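Local coordinates for sulfur oxygenase/reductase (Halothiobacillus neapolitanus, PDB 6QPA), which probably acts as a sulfur oxygenase/reductase, using molecular oxygen and a bound iron to convert elemental sulfur within a 24-subunit assembly, at residues Pro127-Met132 / Met302-Leu307; Lys123-Gln128 / Trp185-Val190; Gly58-Gly63 / Gly293-Phe298. All coordinates share one frame; numbering follows the deposited sequence. Where two conformers were deposited one is given.

Contact 1: residues Pro127-Met132 / Met302-Leu307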
loop_
_atom_site.group_PDB
_atom_site.type_symbol
_atom_site.label_atom_id
_atom_site.label_comp_id
_atom_site.label_asym_id
_atom_site.label_seq_id
_atom_site.Cartn_x
_atom_site.Cartn_y
_atom_site.Cartn_z
ATOM N N PRO A 127 -37.388 36.884 32.304
ATOM C CA PRO A 127 -37.022 36.338 33.616
ATOM C C PRO A 127 -35.541 36.534 33.926
ATOM O O PRO A 127 -34.711 36.746 33.037
ATOM C CB PRO A 127 -37.331 34.840 33.484
ATOM C CG PRO A 127 -37.300 34.549 32.013
ATOM C CD PRO A 127 -37.420 35.863 31.243
ATOM N N GLN A 128 -35.220 36.422 35.218
ATOM C CA GLN A 128 -33.826 36.361 35.664
ATOM C C GLN A 128 -33.144 35.102 35.137
ATOM O O GLN A 128 -33.755 34.033 35.023
ATOM C CB GLN A 128 -33.747 36.391 37.200
ATOM C CG GLN A 128 -34.275 37.686 37.826
ATOM C CD GLN A 128 -34.244 37.681 39.361
ATOM O OE1 GLN A 128 -33.798 36.718 39.986
ATOM N NE2 GLN A 128 -34.784 38.738 39.964
ATOM N N ILE A 129 -31.856 35.212 34.828
ATOM C CA ILE A 129 -31.170 34.011 34.369
ATOM C C ILE A 129 -30.732 33.184 35.574
ATOM O O ILE A 129 -30.568 33.690 36.688
ATOM C CB ILE A 129 -29.988 34.327 33.430
ATOM C CG1 ILE A 129 -28.915 35.139 34.130
ATOM C CG2 ILE A 129 -30.493 35.063 32.171
ATOM C CD1 ILE A 129 -27.682 35.313 33.246
ATOM N N MET A 130 -30.610 31.878 35.374
ATOM C CA MET A 130 -30.271 30.970 36.465
ATOM C C MET A 130 -29.684 29.709 35.862
ATOM O O MET A 130 -29.536 29.584 34.644
ATOM C CB MET A 130 -31.489 30.636 37.329
ATOM C CG MET A 130 -32.613 29.967 36.525
ATOM S SD MET A 130 -34.093 29.579 37.502
ATOM C CE MET A 130 -34.886 31.175 37.583
ATOM N N SER A 131 -29.350 28.770 36.726
ATOM C CA SER A 131 -28.902 27.475 36.255
ATOM C C SER A 131 -29.812 26.394 36.827
ATOM O O SER A 131 -30.661 26.659 37.687
ATOM C CB SER A 131 -27.436 27.245 36.624
ATOM O OG SER A 131 -27.348 26.913 37.990
ATOM N N MET A 132 -29.626 25.171 36.313
ATOM C CA MET A 132 -30.424 24.017 36.738
ATOM C C MET A 132 -30.383 23.816 38.252
ATOM O O MET A 132 -31.411 23.533 38.880
ATOM C CB MET A 132 -29.932 22.743 36.041
ATOM C CG MET A 132 -30.215 22.627 34.550
ATOM S SD MET A 132 -31.963 22.346 34.165
ATOM C CE MET A 132 -31.868 21.674 32.498
ATOM N N MET A 302 -23.150 33.978 24.618
ATOM C CA MET A 302 -21.875 33.401 25.018
ATOM C C MET A 302 -21.576 33.698 26.479
ATOM O O MET A 302 -21.195 32.806 27.242
ATOM C CB MET A 302 -20.751 33.943 24.136
ATOM C CG MET A 302 -20.715 33.450 22.714
ATOM S SD MET A 302 -21.372 31.754 22.519
ATOM C CE MET A 302 -19.913 30.759 22.866
ATOM N N MET A 303 -21.697 34.961 26.873
ATOM C CA MET A 303 -21.399 35.414 28.222
ATOM C C MET A 303 -22.524 36.347 28.602
ATOM O O MET A 303 -23.056 37.045 27.741
ATOM C CB MET A 303 -20.055 36.162 28.323
ATOM C CG MET A 303 -18.851 35.379 27.821
ATOM S SD MET A 303 -17.278 36.169 28.235
ATOM C CE MET A 303 -16.406 36.045 26.664
ATOM N N GLU A 304 -22.921 36.319 29.865
ATOM C CA GLU A 304 -23.979 37.201 30.326
ATOM C C GLU A 304 -23.647 37.667 31.724
ATOM O O GLU A 304 -23.149 36.886 32.543
ATOM C CB GLU A 304 -25.336 36.508 30.372
ATOM C CG GLU A 304 -25.716 35.773 29.122
ATOM C CD GLU A 304 -27.087 35.147 29.261
ATOM O OE1 GLU A 304 -27.143 33.937 29.573
ATOM O OE2 GLU A 304 -28.091 35.878 29.087
ATOM N N GLN A 305 -23.892 38.942 31.988
ATOM C CA GLN A 305 -23.999 39.417 33.366
ATOM C C GLN A 305 -25.413 39.984 33.431
ATOM O O GLN A 305 -25.696 41.078 32.919
ATOM C CB GLN A 305 -22.853 40.370 33.757
ATOM C CG GLN A 305 -23.165 41.805 34.139
ATOM C CD GLN A 305 -23.830 41.994 35.489
ATOM O OE1 GLN A 305 -24.768 41.281 35.864
ATOM N NE2 GLN A 305 -23.367 43.005 36.213
ATOM N N GLY A 306 -26.320 39.181 33.996
ATOM C CA GLY A 306 -27.737 39.417 33.826
ATOM C C GLY A 306 -28.433 40.162 34.948
ATOM O O GLY A 306 -29.664 40.169 34.983
ATOM N N LEU A 307 -27.696 40.825 35.848
ATOM C CA LEU A 307 -28.381 41.487 36.958
ATOM C C LEU A 307 -29.263 42.648 36.510
ATOM O O LEU A 307 -30.194 43.020 37.230
ATOM C CB LEU A 307 -27.390 41.933 38.026
ATOM C CG LEU A 307 -27.149 40.712 38.931
ATOM C CD1 LEU A 307 -25.822 39.984 38.630
ATOM C CD2 LEU A 307 -27.348 41.025 40.418
HETATM O O HOH W 1 -30.941 37.715 35.720
#
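Ile129 lays its two branches against the aliphatic and carboxylate parts of Glu304. The terminal methyl CD1 sits 3.9 Å from Glu304 CB, while the branch methyl CG2 lies 4.0 Å from Glu304 OE2. The same CD1 comes 4.1 Å from Gly306 CA, an approach straight to the backbone that the absence of a side chain at Gly306 allows. CG1 of Ile129 stands between the backbone N and the carbonyl carbon (chi1 63°), and the extended chain beyond it carries CD1 to this spot. Polar linkage between the two backbones is left to a water, which accepts from Ile129 N at 2.8 Å and donates to Gly306 O at 2.9 Å. In the second shell the Glu304 carboxylate is fixed at both oxygens: OE1 takes the amide of Ser156 and OE2 pairs with Arg158. Glu46 OE1 lies close to OE2, so Arg158 probably helps offset two neighbouring negative charges. Leu307 N bonds to Gln305 OE1, a side-chain-to-backbone bond that spans Gly306. Glu304 and Gln305 belong to strand 290-305, which pairs with strand 42-53. Ile129 belongs to the short strand 129-130, parallel to strand 153-154, with helix 135-144 against Met130.

Contact 2: residues Lys123-Gln128 / Trp185-Val190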
loop_
_atom_site.group_PDB
_atom_site.type_symbol
_atom_site.label_atom_id
_atom_site.label_comp_id
_atom_site.label_asym_id
_atom_site.label_seq_id
_atom_site.Cartn_x
_atom_site.Cartn_y
_atom_site.Cartn_z
ATOM N N LYS A 123 -41.387 47.465 26.323
ATOM C CA LYS A 123 -42.077 46.552 27.206
ATOM C C LYS A 123 -41.272 45.261 27.247
ATOM O O LYS A 123 -40.564 44.925 26.291
ATOM C CB LYS A 123 -43.507 46.293 26.731
ATOM C CG LYS A 123 -44.413 45.923 27.865
ATOM C CD LYS A 123 -45.779 46.570 27.754
ATOM C CE LYS A 123 -46.602 46.234 28.997
ATOM N NZ LYS A 123 -46.652 44.757 29.251
ATOM N N SER A 124 -41.398 44.525 28.345
ATOM C CA SER A 124 -40.626 43.299 28.470
ATOM C C SER A 124 -41.355 42.344 29.397
ATOM O O SER A 124 -42.206 42.747 30.197
ATOM C CB SER A 124 -39.221 43.559 29.006
ATOM O OG SER A 124 -39.286 43.860 30.389
ATOM N N ASP A 125 -41.049 41.062 29.221
ATOM C CA ASP A 125 -41.381 39.996 30.158
ATOM C C ASP A 125 -40.183 39.047 30.097
ATOM O O ASP A 125 -40.206 38.022 29.403
ATOM C CB ASP A 125 -42.695 39.299 29.809
ATOM C CG ASP A 125 -43.078 38.240 30.830
ATOM O OD1 ASP A 125 -42.346 38.056 31.826
ATOM O OD2 ASP A 125 -44.093 37.559 30.614
ATOM N N LEU A 126 -39.109 39.437 30.781
ATOM C CA LEU A 126 -37.831 38.736 30.749
ATOM C C LEU A 126 -37.532 38.191 32.133
ATOM O O LEU A 126 -37.390 38.983 33.077
ATOM C CB LEU A 126 -36.700 39.658 30.333
ATOM C CG LEU A 126 -36.254 39.750 28.887
ATOM C CD1 LEU A 126 -34.944 40.553 28.841
ATOM C CD2 LEU A 126 -36.085 38.364 28.270
ATOM N N PRO A 127 -37.388 36.884 32.304
ATOM C CA PRO A 127 -37.022 36.338 33.616
ATOM C C PRO A 127 -35.541 36.534 33.926
ATOM O O PRO A 127 -34.711 36.746 33.037
ATOM C CB PRO A 127 -37.331 34.840 33.484
ATOM C CG PRO A 127 -37.300 34.549 32.013
ATOM C CD PRO A 127 -37.420 35.863 31.243
ATOM N N GLN A 128 -35.220 36.422 35.218
ATOM C CA GLN A 128 -33.826 36.361 35.664
ATOM C C GLN A 128 -33.144 35.102 35.137
ATOM O O GLN A 128 -33.755 34.033 35.023
ATOM C CB GLN A 128 -33.747 36.391 37.200
ATOM C CG GLN A 128 -34.275 37.686 37.826
ATOM C CD GLN A 128 -34.244 37.681 39.361
ATOM O OE1 GLN A 128 -33.798 36.718 39.986
ATOM N NE2 GLN A 128 -34.784 38.738 39.964
ATOM N N TRP A 185 -49.276 36.436 23.874
ATOM C CA TRP A 185 -49.925 35.200 23.456
ATOM C C TRP A 185 -48.909 34.068 23.391
ATOM O O TRP A 185 -49.148 32.968 23.903
ATOM C CB TRP A 185 -50.604 35.398 22.101
ATOM C CG TRP A 185 -51.600 34.316 21.664
ATOM C CD1 TRP A 185 -52.962 34.399 21.731
ATOM C CD2 TRP A 185 -51.314 33.034 21.065
ATOM N NE1 TRP A 185 -53.543 33.261 21.216
ATOM C CE2 TRP A 185 -52.560 32.407 20.799
ATOM C CE3 TRP A 185 -50.138 32.366 20.715
ATOM C CZ2 TRP A 185 -52.665 31.129 20.213
ATOM C CZ3 TRP A 185 -50.239 31.069 20.126
ATOM C CH2 TRP A 185 -51.502 30.486 19.871
ATOM N N MET A 186 -47.751 34.340 22.786
ATOM C CA MET A 186 -46.729 33.309 22.631
ATOM C C MET A 186 -46.211 32.826 23.976
ATOM O O MET A 186 -46.066 31.617 24.185
ATOM C CB MET A 186 -45.584 33.839 21.772
ATOM C CG MET A 186 -46.001 34.069 20.327
ATOM S SD MET A 186 -44.765 34.880 19.286
ATOM C CE MET A 186 -43.479 33.694 19.329
ATOM N N LYS A 187 -45.955 33.747 24.915
ATOM C CA LYS A 187 -45.419 33.311 26.200
ATOM C C LYS A 187 -46.449 32.496 26.960
ATOM O O LYS A 187 -46.087 31.594 27.710
ATOM C CB LYS A 187 -44.939 34.504 27.041
ATOM C CG LYS A 187 -44.156 34.110 28.308
ATOM C CD LYS A 187 -43.071 35.136 28.648
ATOM C CE LYS A 187 -42.298 34.807 29.941
ATOM N NZ LYS A 187 -43.188 34.706 31.129
ATOM N N ALA A 188 -47.729 32.785 26.757
ATOM C CA ALA A 188 -48.781 32.022 27.405
ATOM C C ALA A 188 -49.038 30.673 26.739
ATOM O O ALA A 188 -49.498 29.747 27.406
ATOM C CB ALA A 188 -50.073 32.839 27.428
ATOM N N ASN A 189 -48.766 30.524 25.444
ATOM C CA ASN A 189 -49.300 29.386 24.699
ATOM C C ASN A 189 -48.289 28.544 23.928
ATOM O O ASN A 189 -48.680 27.505 23.390
ATOM C CB ASN A 189 -50.377 29.861 23.713
ATOM C CG ASN A 189 -51.625 30.367 24.425
ATOM O OD1 ASN A 189 -52.228 29.649 25.211
ATOM N ND2 ASN A 189 -51.990 31.613 24.177
ATOM N N VAL A 190 -47.044 28.965 23.784
ATOM C CA VAL A 190 -46.107 28.298 22.882
ATOM C C VAL A 190 -45.033 27.620 23.719
ATOM O O VAL A 190 -44.446 28.269 24.598
ATOM C CB VAL A 190 -45.488 29.283 21.873
ATOM C CG1 VAL A 190 -44.540 28.553 20.930
ATOM C CG2 VAL A 190 -46.593 29.970 21.098
#
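Asp125 and Lys187 meet because each CG lies opposite its own backbone N, at chi1 -177° in Asp125 and -171° in Lys187. The lysine chain then bends at chi2 and again at its last torsion, and it crosses the short aspartate side chain at about a right angle. The result is a salt bridge in which Lys187 NZ donates to Asp125 OD2 at 3.0 Å. The second carboxylate oxygen is farther off, with Asp125 OD1 3.5 Å from Lys187 NZ, so the ammonium is held unevenly. NZ approaches OD2 from above the carboxylate plane, 43° out of it. The lysine's methylenes press in as well, Lys187 CD being 3.3 Å from Asp125 OD2. A long, flexible lysine suits this span, since the CA atoms of Asp125 and Lys187 are 8.8 Å apart.

Lys187 stands near the C-terminal end of its helix, where Met186 O accepts from both Asn189 N and Val190 N. Asn189 ND2 bonds weakly to Trp185 O and lies 3.4 Å above the plane of the Trp185 ring, over its centre. Leu307 of a neighbouring subunit packs against both Trp185 and Asn189.

Strand 110-125 carries Asp125 and pairs antiparallel with strand 193-204, where Asp125 packs on Trp196. Helix 172-189 leads into that same strand, and helix 276-287 lies against Trp185 and Met186. The ion pair thus links the C-terminal end of helix 172-189 to the end of strand 110-125.

Contact 3: residues Gly58-Gly63 / Gly293-Phe298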
loop_
_atom_site.group_PDB
_atom_site.type_symbol
_atom_site.label_atom_id
_atom_site.label_comp_id
_atom_site.label_asym_id
_atom_site.label_seq_id
_atom_site.Cartn_x
_atom_site.Cartn_y
_atom_site.Cartn_z
ATOM N N GLY A 58 -39.264 29.361 3.811
ATOM C CA GLY A 58 -38.659 29.503 2.499
ATOM C C GLY A 58 -38.461 30.926 2.019
ATOM O O GLY A 58 -37.858 31.120 0.954
ATOM N N ARG A 59 -38.983 31.920 2.748
ATOM C CA ARG A 59 -38.733 33.317 2.399
ATOM C C ARG A 59 -37.239 33.620 2.413
ATOM O O ARG A 59 -36.748 34.367 1.567
ATOM C CB ARG A 59 -39.491 34.225 3.365
ATOM C CG ARG A 59 -39.141 35.691 3.319
ATOM C CD ARG A 59 -39.584 36.361 2.046
ATOM N NE ARG A 59 -39.264 37.780 2.101
ATOM C CZ ARG A 59 -38.103 38.303 1.726
ATOM N NH1 ARG A 59 -37.142 37.511 1.248
ATOM N NH2 ARG A 59 -37.901 39.617 1.832
ATOM N N TYR A 60 -36.492 32.997 3.329
ATOM C CA TYR A 60 -35.037 33.072 3.298
ATOM C C TYR A 60 -34.477 31.666 3.199
ATOM O O TYR A 60 -33.762 31.199 4.101
ATOM C CB TYR A 60 -34.499 33.790 4.533
ATOM C CG TYR A 60 -35.147 35.122 4.724
ATOM C CD1 TYR A 60 -34.810 36.198 3.908
ATOM C CD2 TYR A 60 -36.122 35.310 5.690
ATOM C CE1 TYR A 60 -35.415 37.430 4.055
ATOM C CE2 TYR A 60 -36.740 36.548 5.848
ATOM C CZ TYR A 60 -36.376 37.600 5.018
ATOM O OH TYR A 60 -36.959 38.827 5.161
ATOM N N GLY A 61 -34.809 30.990 2.095
ATOM C CA GLY A 61 -34.487 29.590 1.906
ATOM C C GLY A 61 -33.010 29.301 1.766
ATOM O O GLY A 61 -32.613 28.134 1.874
ATOM N N GLY A 62 -32.188 30.324 1.516
ATOM C CA GLY A 62 -30.754 30.114 1.515
ATOM C C GLY A 62 -30.146 30.021 2.896
ATOM O O GLY A 62 -29.009 29.577 3.030
ATOM N N GLY A 63 -30.877 30.438 3.930
ATOM C CA GLY A 63 -30.398 30.357 5.288
ATOM C C GLY A 63 -30.937 29.119 5.981
ATOM O O GLY A 63 -31.609 28.276 5.386
ATOM N N GLY A 293 -39.291 43.880 7.036
ATOM C CA GLY A 293 -39.262 42.781 7.971
ATOM C C GLY A 293 -40.580 42.032 8.012
ATOM O O GLY A 293 -41.471 42.240 7.177
ATOM N N PRO A 294 -40.733 41.139 9.004
ATOM C CA PRO A 294 -39.709 40.868 10.023
ATOM C C PRO A 294 -38.575 39.978 9.515
ATOM O O PRO A 294 -38.776 39.204 8.592
ATOM C CB PRO A 294 -40.488 40.151 11.129
ATOM C CG PRO A 294 -41.640 39.518 10.425
ATOM C CD PRO A 294 -41.962 40.355 9.221
ATOM N N TYR A 295 -37.390 40.130 10.105
ATOM C CA TYR A 295 -36.245 39.270 9.836
ATOM C C TYR A 295 -35.685 38.814 11.179
ATOM O O TYR A 295 -35.356 39.644 12.033
ATOM C CB TYR A 295 -35.176 40.009 9.022
ATOM C CG TYR A 295 -34.009 39.127 8.574
ATOM C CD1 TYR A 295 -34.145 38.255 7.502
ATOM C CD2 TYR A 295 -32.769 39.193 9.214
ATOM C CE1 TYR A 295 -33.076 37.460 7.075
ATOM C CE2 TYR A 295 -31.706 38.417 8.798
ATOM C CZ TYR A 295 -31.862 37.544 7.737
ATOM O OH TYR A 295 -30.791 36.783 7.336
ATOM N N TYR A 296 -35.597 37.504 11.379
ATOM C CA TYR A 296 -35.210 36.941 12.665
ATOM C C TYR A 296 -33.827 36.308 12.560
ATOM O O TYR A 296 -33.639 35.359 11.792
ATOM C CB TYR A 296 -36.247 35.915 13.116
ATOM C CG TYR A 296 -37.463 36.580 13.745
ATOM C CD1 TYR A 296 -37.449 36.937 15.077
ATOM C CD2 TYR A 296 -38.592 36.878 13.004
ATOM C CE1 TYR A 296 -38.512 37.539 15.681
ATOM C CE2 TYR A 296 -39.685 37.502 13.604
ATOM C CZ TYR A 296 -39.627 37.833 14.950
ATOM O OH TYR A 296 -40.670 38.458 15.608
ATOM N N MET A 297 -32.868 36.833 13.328
ATOM C CA MET A 297 -31.551 36.222 13.480
ATOM C C MET A 297 -31.494 35.407 14.772
ATOM O O MET A 297 -32.011 35.833 15.807
ATOM C CB MET A 297 -30.446 37.287 13.488
ATOM C CG MET A 297 -30.376 38.111 12.206
ATOM S SD MET A 297 -29.361 39.590 12.397
ATOM C CE MET A 297 -27.742 38.840 12.638
ATOM N N PHE A 298 -30.864 34.233 14.703
ATOM C CA PHE A 298 -30.682 33.359 15.856
ATOM C C PHE A 298 -29.302 33.590 16.471
ATOM O O PHE A 298 -28.310 33.682 15.750
ATOM C CB PHE A 298 -30.806 31.880 15.461
ATOM C CG PHE A 298 -32.222 31.397 15.271
ATOM C CD1 PHE A 298 -33.187 32.218 14.684
ATOM C CD2 PHE A 298 -32.587 30.102 15.668
ATOM C CE1 PHE A 298 -34.493 31.759 14.490
ATOM C CE2 PHE A 298 -33.886 29.636 15.487
ATOM C CZ PHE A 298 -34.844 30.466 14.885
HETATM O O HOH W 2 -39.405 39.219 5.969
#
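Tyr60 and Tyr295 form a T-shaped aromatic pair, with the edge of Tyr295 directed at the face of Tyr60. The ring centroids are 4.8 Å apart and the planes stand at 89°. The closest approach is Tyr295 CD1 to Tyr60 CZ, 3.4 Å, toward the rim of the Tyr60 ring. With CG opposite the backbone N (chi1 -174°), Tyr295 swings its ring out to the loop. Arg59 CG packs on the other face of Tyr60, 3.6 Å above its plane, so the ring is sandwiched.

The polar link runs through water, which lies 2.6 Å from Tyr60 OH and donates to Pro294 O at 2.7 Å. A tyrosine suits both tasks, offering an apolar face and a hydroxyl at its end. Tyr295 OH instead bonds to Ile111 O of a neighbouring subunit, and Arg59 NH1 to Gly113 O of that subunit.

Backbone bonding shapes the loop: Gly63 N to Tyr60 O closes a type I turn.

The loop 58-63 lies over strand 290-305 at the subunit interface. This strand, which carries Tyr295, pairs with strands 42-53 and 159-167 in the curled antiparallel sheet expected of the dimeric alpha/beta-barrel clan.

How the contacts relate
Contacts 1 and 3 are buried and use the two ends of strand 290-305, their centres about 27 Å apart; contact 2 is a surface contact. Contact 1 and contact 2 share Pro127 and Gln128, since strand 129-130 follows strand 110-125 in the chain after a short loop, and their centres are about 16 Å apart. Chemistry follows place: the partly exposed contact 2 relies on opposite charges, whereas the two interior contacts combine apolar touching with one bridging water. Contact 1 sets a branched aliphatic chain against a carboxylate whose charge is probably offset by an arginine outside the two segments, and contact 3 crosses two aromatic rings. Neighbouring subunits border all three, and each lies away from the iron site.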